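Local coordinates for capsid (Human calicivirus NLV/Boxer/2001/US, PDB 4RDL), which forms the protruding domain of a norovirus capsid, a dimer that binds histo-blood group antigen glycans such as Lewis y, probably for attachment to host cells, at residues 108-113 and 183-188; 27-32 and 227-232; 255-260 and 267-272. All coordinates share one frame; numbering follows the deposited sequence.

Contact 1. Residues 108-113 and 183-188; sequences PDFGNC and LNLWAV
Two loops of the norovirus P domain, the one leading into strand 113-121 and the one following strand 167-177, meet here beside the glycan pocket that holds Asp114, Trp174 and Asn177. Phe110 and Gly111 lie nearest Leu185 and Ala187, yet no direct hydrogen bond joins the loops; three waters do that work. Water 2 accepts from Gly111 N and donates to both Asn184 O and Ala187 O. Water 1 donates to Asp109 O and Ala187 O, and water 3 links Gly111 O with Asn184 N. Residues 184-187 form a type I turn, and Asn184 OD1 takes the N-H of Trp186 N at 2.9 Å in an Asx turn, the donor standing 49° out of the carbonyl plane. Gly111 suits its place because a CB there would run into the carbonyl carbon of Val188; the small Ala187 rests its CB 3.6 Å from Gly111 O. Apolar contacts line one side of the waters. CD1 of the Phe110 ring meets Leu185 CD2 obliquely at 4.0 Å, while Asp109 OD1, in a salt bridge with Arg28, sits over the ring's centre. Leu183 has CG anti to its backbone N (chi1 -179°), which carries CD1 to a tight 3.5 Å from Cys113 CB.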
# COMPACT_ATOMS: atom_id res chain seq x y z
N PRO A 108 13.60 -0.30 0.91
CA PRO A 108 13.60 -0.56 2.36
C PRO A 108 14.65 0.26 3.10
O PRO A 108 15.80 0.36 2.64
CB PRO A 108 13.95 -2.05 2.45
CG PRO A 108 13.44 -2.62 1.18
CD PRO A 108 13.72 -1.55 0.14
N ASP A 109 14.28 0.84 4.25
CA ASP A 109 15.24 1.61 5.04
C ASP A 109 15.67 0.90 6.32
O ASP A 109 15.98 1.53 7.34
CB ASP A 109 14.76 3.05 5.29
CG ASP A 109 13.59 3.14 6.25
OD1 ASP A 109 13.02 2.10 6.63
OD2 ASP A 109 13.21 4.28 6.62
N PHE A 110 15.71 -0.43 6.26
CA PHE A 110 16.23 -1.25 7.34
C PHE A 110 17.70 -1.55 7.06
O PHE A 110 18.03 -2.17 6.04
CB PHE A 110 15.41 -2.53 7.49
CG PHE A 110 13.96 -2.25 7.79
CD1 PHE A 110 13.58 -1.82 9.05
CD2 PHE A 110 13.00 -2.37 6.80
CE1 PHE A 110 12.25 -1.53 9.32
CE2 PHE A 110 11.67 -2.08 7.06
CZ PHE A 110 11.30 -1.66 8.32
N GLY A 111 18.56 -1.11 7.97
CA GLY A 111 19.99 -1.20 7.78
C GLY A 111 20.66 -2.28 8.61
O GLY A 111 20.18 -2.63 9.69
N ASN A 112 21.78 -2.79 8.08
CA ASN A 112 22.61 -3.76 8.78
C ASN A 112 21.89 -5.05 9.13
O ASN A 112 22.12 -5.62 10.19
CB ASN A 112 23.25 -3.17 10.05
CG ASN A 112 24.52 -3.89 10.43
OD1 ASN A 112 25.36 -4.18 9.57
ND2 ASN A 112 24.68 -4.20 11.71
N CYS A 113 21.02 -5.50 8.23
CA CYS A 113 20.23 -6.70 8.49
C CYS A 113 19.96 -7.48 7.22
O CYS A 113 20.37 -7.08 6.13
CB CYS A 113 18.92 -6.33 9.20
SG CYS A 113 17.91 -5.13 8.28
N LEU A 183 19.17 -7.00 15.67
CA LEU A 183 18.35 -6.30 14.69
C LEU A 183 18.03 -4.91 15.22
O LEU A 183 17.35 -4.76 16.24
CB LEU A 183 17.08 -7.08 14.39
CG LEU A 183 16.14 -6.47 13.35
CD1 LEU A 183 16.85 -6.25 12.01
CD2 LEU A 183 14.91 -7.35 13.16
N ASN A 184 18.53 -3.89 14.53
CA ASN A 184 18.38 -2.50 14.95
C ASN A 184 17.50 -1.75 13.96
O ASN A 184 17.94 -1.40 12.86
CB ASN A 184 19.75 -1.84 15.07
CG ASN A 184 19.67 -0.37 15.44
OD1 ASN A 184 18.60 0.15 15.72
ND2 ASN A 184 20.82 0.29 15.45
N LEU A 185 16.25 -1.51 14.35
CA LEU A 185 15.28 -0.87 13.47
C LEU A 185 15.50 0.64 13.31
O LEU A 185 14.77 1.30 12.56
CB LEU A 185 13.86 -1.18 13.92
CG LEU A 185 13.52 -2.67 14.01
CD1 LEU A 185 12.04 -2.85 14.33
CD2 LEU A 185 13.89 -3.40 12.72
N TRP A 186 16.51 1.17 14.00
CA TRP A 186 16.92 2.57 13.88
C TRP A 186 18.22 2.74 13.08
O TRP A 186 18.65 3.87 12.83
CB TRP A 186 17.10 3.19 15.28
CG TRP A 186 15.83 3.75 15.88
CD1 TRP A 186 15.44 5.06 15.93
CD2 TRP A 186 14.80 3.01 16.55
NE1 TRP A 186 14.23 5.18 16.57
CE2 TRP A 186 13.81 3.93 16.96
CE3 TRP A 186 14.61 1.65 16.84
CZ2 TRP A 186 12.67 3.55 17.65
CZ3 TRP A 186 13.47 1.27 17.51
CH2 TRP A 186 12.51 2.22 17.91
N ALA A 187 18.84 1.64 12.67
CA ALA A 187 20.04 1.73 11.84
C ALA A 187 19.72 2.35 10.49
O ALA A 187 18.69 2.02 9.88
CB ALA A 187 20.67 0.36 11.64
N VAL A 188 20.59 3.23 10.02
CA VAL A 188 20.45 3.81 8.69
C VAL A 188 21.27 2.99 7.71
O VAL A 188 22.47 2.79 7.92
CB VAL A 188 20.93 5.28 8.66
CG1 VAL A 188 20.70 5.87 7.28
CG2 VAL A 188 20.20 6.10 9.71
O HOH W 1 16.57 3.78 9.17
O HOH W 2 17.14 -0.22 10.35
O HOH W 3 20.10 -3.99 12.15

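Contact 2. Residues 27-32 and 227-232; sequences SRVPML and PKVPCT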
# COMPACT_ATOMS: atom_id res chain seq x y z
N SER A 27 4.69 3.79 7.39
CA SER A 27 5.42 4.32 6.23
C SER A 27 6.72 3.57 5.90
O SER A 27 7.36 3.85 4.88
CB SER A 27 5.71 5.81 6.41
OG SER A 27 6.32 6.05 7.67
N ARG A 28 7.09 2.60 6.74
CA ARG A 28 8.31 1.81 6.52
C ARG A 28 8.04 0.37 6.09
O ARG A 28 8.92 -0.29 5.52
CB ARG A 28 9.18 1.82 7.77
CG ARG A 28 9.72 3.19 8.11
CD ARG A 28 10.58 3.14 9.36
NE ARG A 28 11.88 2.53 9.12
CZ ARG A 28 12.64 2.00 10.07
NH1 ARG A 28 12.20 1.94 11.33
NH2 ARG A 28 13.84 1.51 9.76
N VAL A 29 6.85 -0.14 6.40
CA VAL A 29 6.36 -1.41 5.85
C VAL A 29 4.89 -1.20 5.50
O VAL A 29 4.23 -0.35 6.10
CB VAL A 29 6.48 -2.58 6.86
CG1 VAL A 29 7.94 -2.97 7.06
CG2 VAL A 29 5.82 -2.22 8.18
N PRO A 30 4.37 -1.93 4.50
CA PRO A 30 2.95 -1.79 4.15
C PRO A 30 2.08 -2.63 5.09
O PRO A 30 1.69 -3.76 4.77
CB PRO A 30 2.91 -2.29 2.71
CG PRO A 30 3.99 -3.32 2.67
CD PRO A 30 5.10 -2.79 3.54
N MET A 31 1.81 -2.07 6.26
CA MET A 31 1.03 -2.72 7.30
C MET A 31 0.22 -1.67 8.01
O MET A 31 0.70 -0.56 8.22
CB MET A 31 1.94 -3.37 8.35
CG MET A 31 2.84 -4.47 7.87
SD MET A 31 1.92 -5.90 7.28
CE MET A 31 0.78 -6.20 8.60
N LEU A 32 -1.00 -2.02 8.39
CA LEU A 32 -1.80 -1.11 9.20
C LEU A 32 -1.06 -0.71 10.48
O LEU A 32 -0.32 -1.50 11.08
CB LEU A 32 -3.13 -1.77 9.57
CG LEU A 32 -4.13 -1.97 8.44
CD1 LEU A 32 -5.27 -2.85 8.91
CD2 LEU A 32 -4.64 -0.63 7.94
N PRO A 227 9.41 -7.59 16.50
CA PRO A 227 8.33 -7.53 15.51
C PRO A 227 7.41 -6.32 15.70
O PRO A 227 6.19 -6.44 15.59
CB PRO A 227 7.58 -8.84 15.74
CG PRO A 227 7.79 -9.11 17.20
CD PRO A 227 9.19 -8.64 17.50
N LYS A 228 8.01 -5.17 15.96
CA LYS A 228 7.25 -3.93 16.11
C LYS A 228 8.00 -2.84 15.35
O LYS A 228 9.01 -2.33 15.83
CB LYS A 228 7.10 -3.57 17.60
CG LYS A 228 6.28 -2.31 17.87
CD LYS A 228 6.14 -2.02 19.37
CE LYS A 228 5.29 -3.06 20.07
NZ LYS A 228 3.82 -2.86 19.86
N VAL A 229 7.52 -2.52 14.16
CA VAL A 229 8.20 -1.56 13.30
C VAL A 229 7.73 -0.14 13.59
O VAL A 229 6.54 0.16 13.47
CB VAL A 229 7.97 -1.87 11.81
CG1 VAL A 229 8.52 -0.74 10.92
CG2 VAL A 229 8.59 -3.21 11.44
N PRO A 230 8.65 0.73 14.02
CA PRO A 230 8.34 2.13 14.31
C PRO A 230 8.55 3.01 13.08
O PRO A 230 9.49 2.79 12.32
CB PRO A 230 9.37 2.49 15.37
CG PRO A 230 10.59 1.70 14.94
CD PRO A 230 10.06 0.40 14.34
N CYS A 231 7.68 4.00 12.89
CA CYS A 231 7.86 5.01 11.85
C CYS A 231 7.43 6.37 12.42
O CYS A 231 6.76 6.43 13.45
CB CYS A 231 7.08 4.66 10.58
SG CYS A 231 5.30 4.83 10.72
N THR A 232 7.84 7.46 11.77
CA THR A 232 7.56 8.78 12.32
C THR A 232 6.32 9.46 11.72
O THR A 232 5.86 10.48 12.23
CB THR A 232 8.81 9.70 12.29
OG1 THR A 232 9.51 9.52 11.06
CG2 THR A 232 9.75 9.35 13.46
O HOH W 4 8.92 7.09 8.98
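Arg28 and Ser27, in the loop before strand 35-38, lie against Pro230 and Cys231 of strand 228-231, an edge of the curled antiparallel sheet where it pairs with strand 213-220. Arg28 leaves the backbone with CG anti to its carbonyl carbon (chi1 -66°) and runs straight through chi2, its CG passing 3.9 Å from Cys231 CB. The bend at chi3 (75°) then brings NH1 beside the Pro230 ring, 4.0 Å from CG, and onto Pro230 O. That bond is 3.0 Å long and nearly straight, with the oxygen in the guanidinium plane and the N-H coming almost along the C=O axis. Residues outside the two segments hold the group too: NE forms a salt bridge with Asp109, NH1 probably donates also to Leu185 O, and Phe48 makes a cation-pi contact.

Ser27 grips Cys231 differently. Cys231 SG stands between its own backbone N and carbonyl carbon (chi1 71°), where the N-H of Ser27 N points at it almost linearly over 3.5 Å, a length suited to sulfur as acceptor. Ser27 OG lies 3.3 Å from Cys231 CB; it bonds to Leu233 O and accepts from water 4, which in turn takes the N-H of Thr232. On the other flank Val229 CG1 touches Val29 CG2, tip to tip, and Arg28 CB, branched side chains packing against the aliphatic start of the arginine.

The chemistry thus implies a buried cation whose charge is probably balanced by Asp109, with the carbonyl oxygens of Pro230 and Leu185 solvating its N-H groups and fixing the guanidinium's rotation.

Contact 3. Residues 255-260 and 267-272; sequences LHYVDP and GEFKMY
The beta hairpin of strands 252-258 and 265-272 pairs Leu255 with Phe269 through two backbone bonds: Leu255 N to Phe269 O (2.8 Å) and Phe269 N to Leu255 O (2.9 Å). Tyr257 N adds a bond to Gly267 O. The short strand segments run antiparallel with 144° between their directions, a marked twist.

The tightly packed side of the sheet bears Leu255, Tyr257 and Phe269, with Met271 joining them. Leu255 and Met271 give flexible apolar surface to this buried face. Chi1 (-79°) puts Met271 CG against Leu255 CD1 at 3.4 Å, closer than carbons usually come; the chain then bends and its end leads away, SD still 3.9 Å from Leu255 CD1. Phe269 brings CE2 to Tyr257 CB at 3.6 Å, and the tyrosine ring leads away to put OH on Pro291 O. Leu255 also touches Phe296 and Met277 on the strands beside the hairpin.

The other side takes the polar His256 and Glu268, both partly exposed. This non-hydrogen-bonded pair lies side by side, pointing the same way, and His256 NE2 donates to Glu268 OE2 at 2.9 Å. OE2 uses its anti lone pair, ring and carboxylate planes standing 54° apart. Tyr306 OH also bonds OE2, so two partners hold that oxygen, and the nearby carboxylate would tend to favour a protonated imidazole.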
# COMPACT_ATOMS: atom_id res chain seq x y z
N LEU A 255 -2.06 19.27 17.19
CA LEU A 255 -3.08 18.27 16.84
C LEU A 255 -3.78 17.77 18.09
O LEU A 255 -3.14 17.62 19.15
CB LEU A 255 -2.47 17.05 16.15
CG LEU A 255 -1.51 17.27 14.99
CD1 LEU A 255 -1.13 15.90 14.43
CD2 LEU A 255 -2.16 18.13 13.93
N HIS A 256 -5.08 17.51 17.97
CA HIS A 256 -5.79 16.75 18.99
C HIS A 256 -6.12 15.39 18.41
O HIS A 256 -6.56 15.28 17.27
CB HIS A 256 -7.05 17.48 19.44
CG HIS A 256 -6.76 18.64 20.33
ND1 HIS A 256 -7.75 19.44 20.87
CD2 HIS A 256 -5.58 19.13 20.80
CE1 HIS A 256 -7.20 20.37 21.62
NE2 HIS A 256 -5.88 20.20 21.60
N TYR A 257 -5.86 14.36 19.20
CA TYR A 257 -6.21 12.99 18.85
C TYR A 257 -7.55 12.75 19.50
O TYR A 257 -7.66 12.68 20.73
CB TYR A 257 -5.14 12.05 19.39
CG TYR A 257 -5.32 10.58 19.09
CD1 TYR A 257 -5.23 10.09 17.79
CD2 TYR A 257 -5.53 9.66 20.12
CE1 TYR A 257 -5.37 8.75 17.52
CE2 TYR A 257 -5.68 8.30 19.86
CZ TYR A 257 -5.60 7.86 18.56
OH TYR A 257 -5.72 6.51 18.27
N VAL A 258 -8.59 12.66 18.67
CA VAL A 258 -9.96 12.68 19.19
C VAL A 258 -10.72 11.37 19.01
O VAL A 258 -10.45 10.58 18.10
CB VAL A 258 -10.77 13.84 18.57
CG1 VAL A 258 -9.99 15.15 18.65
CG2 VAL A 258 -11.19 13.52 17.13
N ASP A 259 -11.68 11.16 19.90
CA ASP A 259 -12.60 10.03 19.79
C ASP A 259 -13.32 10.13 18.46
O ASP A 259 -13.83 11.18 18.11
CB ASP A 259 -13.60 10.07 20.94
CG ASP A 259 -14.54 8.88 20.95
OD1 ASP A 259 -14.32 7.95 21.75
OD2 ASP A 259 -15.49 8.87 20.15
N PRO A 260 -13.36 9.02 17.69
CA PRO A 260 -13.89 9.08 16.32
C PRO A 260 -15.39 9.34 16.27
O PRO A 260 -15.90 9.73 15.22
CB PRO A 260 -13.58 7.69 15.77
CG PRO A 260 -13.54 6.81 16.98
CD PRO A 260 -12.94 7.66 18.06
N GLY A 267 -5.88 13.43 23.68
CA GLY A 267 -4.47 13.74 23.88
C GLY A 267 -3.95 14.72 22.85
O GLY A 267 -4.35 14.67 21.67
N GLU A 268 -3.07 15.62 23.28
CA GLU A 268 -2.49 16.62 22.38
C GLU A 268 -1.14 16.19 21.85
O GLU A 268 -0.37 15.52 22.55
CB GLU A 268 -2.30 17.94 23.11
CG GLU A 268 -3.55 18.57 23.66
CD GLU A 268 -3.26 19.99 24.09
OE1 GLU A 268 -2.44 20.17 25.02
OE2 GLU A 268 -3.81 20.92 23.46
N PHE A 269 -0.83 16.64 20.63
CA PHE A 269 0.46 16.36 20.00
C PHE A 269 0.92 17.62 19.27
O PHE A 269 0.09 18.43 18.84
CB PHE A 269 0.31 15.22 18.99
CG PHE A 269 -0.08 13.91 19.60
CD1 PHE A 269 0.88 12.95 19.90
CD2 PHE A 269 -1.41 13.63 19.90
CE1 PHE A 269 0.53 11.74 20.47
CE2 PHE A 269 -1.77 12.42 20.48
CZ PHE A 269 -0.80 11.48 20.76
N LYS A 270 2.22 17.79 19.13
CA LYS A 270 2.76 18.88 18.32
C LYS A 270 3.50 18.30 17.13
O LYS A 270 4.40 17.48 17.30
CB LYS A 270 3.67 19.77 19.16
CG LYS A 270 2.87 20.64 20.14
CD LYS A 270 3.73 21.21 21.27
CE LYS A 270 4.72 22.25 20.77
NZ LYS A 270 5.56 22.74 21.90
N MET A 271 3.10 18.71 15.92
CA MET A 271 3.79 18.31 14.69
C MET A 271 4.74 19.42 14.30
O MET A 271 4.35 20.58 14.20
CB MET A 271 2.80 18.12 13.53
CG MET A 271 2.02 16.84 13.49
SD MET A 271 1.71 16.38 11.76
CE MET A 271 3.26 15.59 11.36
N TYR A 272 5.99 19.07 14.03
CA TYR A 272 6.97 20.06 13.65
C TYR A 272 7.17 20.06 12.13
O TYR A 272 6.88 19.06 11.47
CB TYR A 272 8.28 19.84 14.42
CG TYR A 272 8.12 20.18 15.89
CD1 TYR A 272 8.39 21.46 16.36
CD2 TYR A 272 7.67 19.23 16.80
CE1 TYR A 272 8.23 21.78 17.70
CE2 TYR A 272 7.50 19.54 18.14
CZ TYR A 272 7.78 20.82 18.58
OH TYR A 272 7.62 21.14 19.92

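How the contacts relate
Contacts 1 and 2 are both buried, close to the middle of the chain, whereas contact 3 lies about 22 Å from that centre (centre to centre) and is only partly buried. Contact 1 is nested within the chain loop closed by contact 2, and the two share Arg28: a strand-binding side chain in contact 2, it is also the charge partner of one loop of contact 1 and a probable donor to the other, tying both glycan-side loops to strand 228-231. Contacts 2 and 3 reach the same curled sheet without touching. Their chemistry follows their place: water bridges between irregular loops in contact 1, a buried charge and a sulfur acceptor in contact 2, and regular antiparallel backbone pairing in contact 3.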